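Local coordinates for protein PtLCIB4 H88A mutant (Phaeodactylum tricornutum, PDB 5B5Z) that binds zinc and belongs to the LCIB family of beta-carbonic anhydrases, whose members probably interconvert carbon dioxide and bicarbonate, at residues A32-M37 / D254-R259. Sequence-based numbering, arbitrary orientation.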
loop_
_atom_site.group_PDB
_atom_site.type_symbol
_atom_site.label_atom_id
_atom_site.label_comp_id
_atom_site.label_asym_id
_atom_site.label_seq_id
_atom_site.Cartn_x
_atom_site.Cartn_y
_atom_site.Cartn_z
ATOM N N ALA A 32 11.431 -8.863 15.616
ATOM C CA ALA A 32 12.475 -9.846 15.369
ATOM C C ALA A 32 12.040 -11.245 15.808
ATOM O O ALA A 32 12.235 -12.225 15.083
ATOM C CB ALA A 32 13.771 -9.431 16.077
ATOM N N GLU A 33 11.433 -11.339 16.989
ATOM C CA GLU A 33 10.909 -12.613 17.466
ATOM C C GLU A 33 9.846 -13.172 16.534
ATOM O O GLU A 33 9.796 -14.367 16.282
ATOM C CB GLU A 33 10.327 -12.457 18.880
ATOM C CG GLU A 33 11.400 -12.273 19.958
ATOM C CD GLU A 33 10.845 -11.758 21.289
ATOM O OE1 GLU A 33 9.641 -11.417 21.369
ATOM O OE2 GLU A 33 11.627 -11.691 22.267
ATOM N N LEU A 34 8.973 -12.299 16.050
ATOM C CA LEU A 34 7.915 -12.721 15.138
ATOM C C LEU A 34 8.474 -13.314 13.840
ATOM O O LEU A 34 8.082 -14.397 13.406
ATOM C CB LEU A 34 7.003 -11.536 14.817
ATOM C CG LEU A 34 5.933 -11.816 13.755
ATOM C CD1 LEU A 34 4.859 -12.736 14.317
ATOM C CD2 LEU A 34 5.333 -10.500 13.261
ATOM N N VAL A 35 9.360 -12.574 13.192
ATOM C CA VAL A 35 9.889 -13.021 11.916
ATOM C C VAL A 35 10.684 -14.318 12.086
ATOM O O VAL A 35 10.558 -15.239 11.279
ATOM C CB VAL A 35 10.743 -11.935 11.275
ATOM C CG1 VAL A 35 11.428 -12.464 10.002
ATOM C CG2 VAL A 35 9.854 -10.739 10.933
ATOM N N ALA A 36 11.463 -14.401 13.161
ATOM C CA ALA A 36 12.217 -15.618 13.450
ATOM C C ALA A 36 11.289 -16.813 13.637
ATOM O O ALA A 36 11.494 -17.877 13.047
ATOM C CB ALA A 36 13.085 -15.418 14.681
ATOM N N MET A 37 10.243 -16.622 14.436
ATOM C CA MET A 37 9.297 -17.689 14.721
ATOM C C MET A 37 8.536 -18.141 13.473
ATOM O O MET A 37 8.411 -19.335 13.207
ATOM C CB MET A 37 8.307 -17.243 15.800
ATOM C CG MET A 37 7.324 -18.319 16.144
ATOM S SD MET A 37 5.835 -17.721 16.971
ATOM C CE MET A 37 4.973 -16.871 15.630
ATOM N N ASP A 254 9.230 -2.455 17.763
ATOM C CA ASP A 254 7.795 -2.623 17.600
ATOM C C ASP A 254 7.425 -4.031 18.040
ATOM O O ASP A 254 8.286 -4.906 18.134
ATOM C CB ASP A 254 7.385 -2.402 16.148
ATOM C CG ASP A 254 7.138 -0.942 15.818
ATOM O OD1 ASP A 254 7.364 -0.044 16.662
ATOM O OD2 ASP A 254 6.727 -0.684 14.664
ATOM N N PHE A 255 6.142 -4.250 18.294
ATOM C CA PHE A 255 5.652 -5.552 18.709
ATOM C C PHE A 255 4.503 -6.005 17.819
ATOM O O PHE A 255 3.908 -5.212 17.079
ATOM C CB PHE A 255 5.192 -5.531 20.177
ATOM C CG PHE A 255 6.326 -5.450 21.164
ATOM C CD1 PHE A 255 7.010 -4.259 21.355
ATOM C CD2 PHE A 255 6.718 -6.573 21.879
ATOM C CE1 PHE A 255 8.075 -4.184 22.262
ATOM C CE2 PHE A 255 7.774 -6.509 22.789
ATOM C CZ PHE A 255 8.452 -5.312 22.972
ATOM N N PHE A 256 4.202 -7.291 17.903
ATOM C CA PHE A 256 3.074 -7.860 17.191
ATOM C C PHE A 256 2.406 -8.905 18.066
ATOM O O PHE A 256 3.077 -9.730 18.687
ATOM C CB PHE A 256 3.542 -8.475 15.854
ATOM C CG PHE A 256 2.417 -8.773 14.878
ATOM C CD1 PHE A 256 1.765 -10.011 14.881
ATOM C CD2 PHE A 256 2.024 -7.814 13.940
ATOM C CE1 PHE A 256 0.735 -10.285 13.974
ATOM C CE2 PHE A 256 1.006 -8.086 13.022
ATOM C CZ PHE A 256 0.356 -9.318 13.044
ATOM N N VAL A 257 1.081 -8.844 18.120
ATOM C CA VAL A 257 0.276 -9.825 18.822
ATOM C C VAL A 257 -0.324 -10.793 17.824
ATOM O O VAL A 257 -1.232 -10.426 17.093
ATOM C CB VAL A 257 -0.867 -9.142 19.600
ATOM C CG1 VAL A 257 -1.614 -10.160 20.502
ATOM C CG2 VAL A 257 -0.335 -7.956 20.387
ATOM N N VAL A 258 0.166 -12.026 17.791
ATOM C CA VAL A 258 -0.358 -13.023 16.859
ATOM C C VAL A 258 -1.703 -13.579 17.299
ATOM O O VAL A 258 -1.823 -14.156 18.381
ATOM C CB VAL A 258 0.607 -14.209 16.687
ATOM C CG1 VAL A 258 0.051 -15.187 15.679
ATOM C CG2 VAL A 258 1.947 -13.718 16.230
ATOM N N ARG A 259 -2.708 -13.419 16.449
ATOM C CA ARG A 259 -4.033 -13.946 16.723
ATOM C C ARG A 259 -4.372 -15.141 15.816
ATOM O O ARG A 259 -5.170 -16.008 16.178
ATOM C CB ARG A 259 -5.064 -12.832 16.548
ATOM C CG ARG A 259 -5.041 -11.778 17.623
ATOM C CD ARG A 259 -5.667 -12.314 18.904
ATOM N NE ARG A 259 -6.535 -11.314 19.519
ATOM C CZ ARG A 259 -6.194 -10.602 20.587
ATOM N NH1 ARG A 259 -5.011 -10.784 21.148
ATOM N NH2 ARG A 259 -7.030 -9.709 21.078
#
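L34 reaches from helix 31-43 onto the face of strand 255-264 that carries F256 and V258, and sets one methyl against each of these two residues. Its CD1 meets CG2 of V258 at 3.6 Å. The other methyl, CD2, lies 3.7 Å from CB of F256 and approaches the root of that ring obliquely. With CG anti to the backbone N (chi1 174°), the leucine fork is carried out from the helix, and its two branches divide between successive inward-facing positions of the strand. V258 CG2 also lies in the plane of the F256 ring, at its edge, so leucine, phenylalanine and valine form one compact, buried apolar cluster.

The contact thins one helical turn further on. M37 extends its chain in the same general direction, yet its terminal CE comes no nearer to V258 CG2 than 4.4 Å, a light touch at the margin of the cluster. On the far side of the helix A36 is exposed to solvent. E33, though its CB points toward the strand, is also exposed and stops short of it; its OE1 accepts a hydrogen bond from the backbone N of T30. The union is thus wholly apolar and small, burying 162 Å² in all. The axes of 32-37 and 255-258 approach to 8.4 Å, and their N-to-C directions differ by 48°.

Around this core, helix 65-75 closes in on the same cluster, L67 touching both L34 and F256 while F71 packs on L34. M275 adds to the cover of V258. Strand 255-264 runs antiparallel between strand 238-247, whose V241 and Q245 touch F256, and the short strand 29-30, which runs directly into helix 31-43, so that the helix starts beside the central mixed sheet and packs on it through L34.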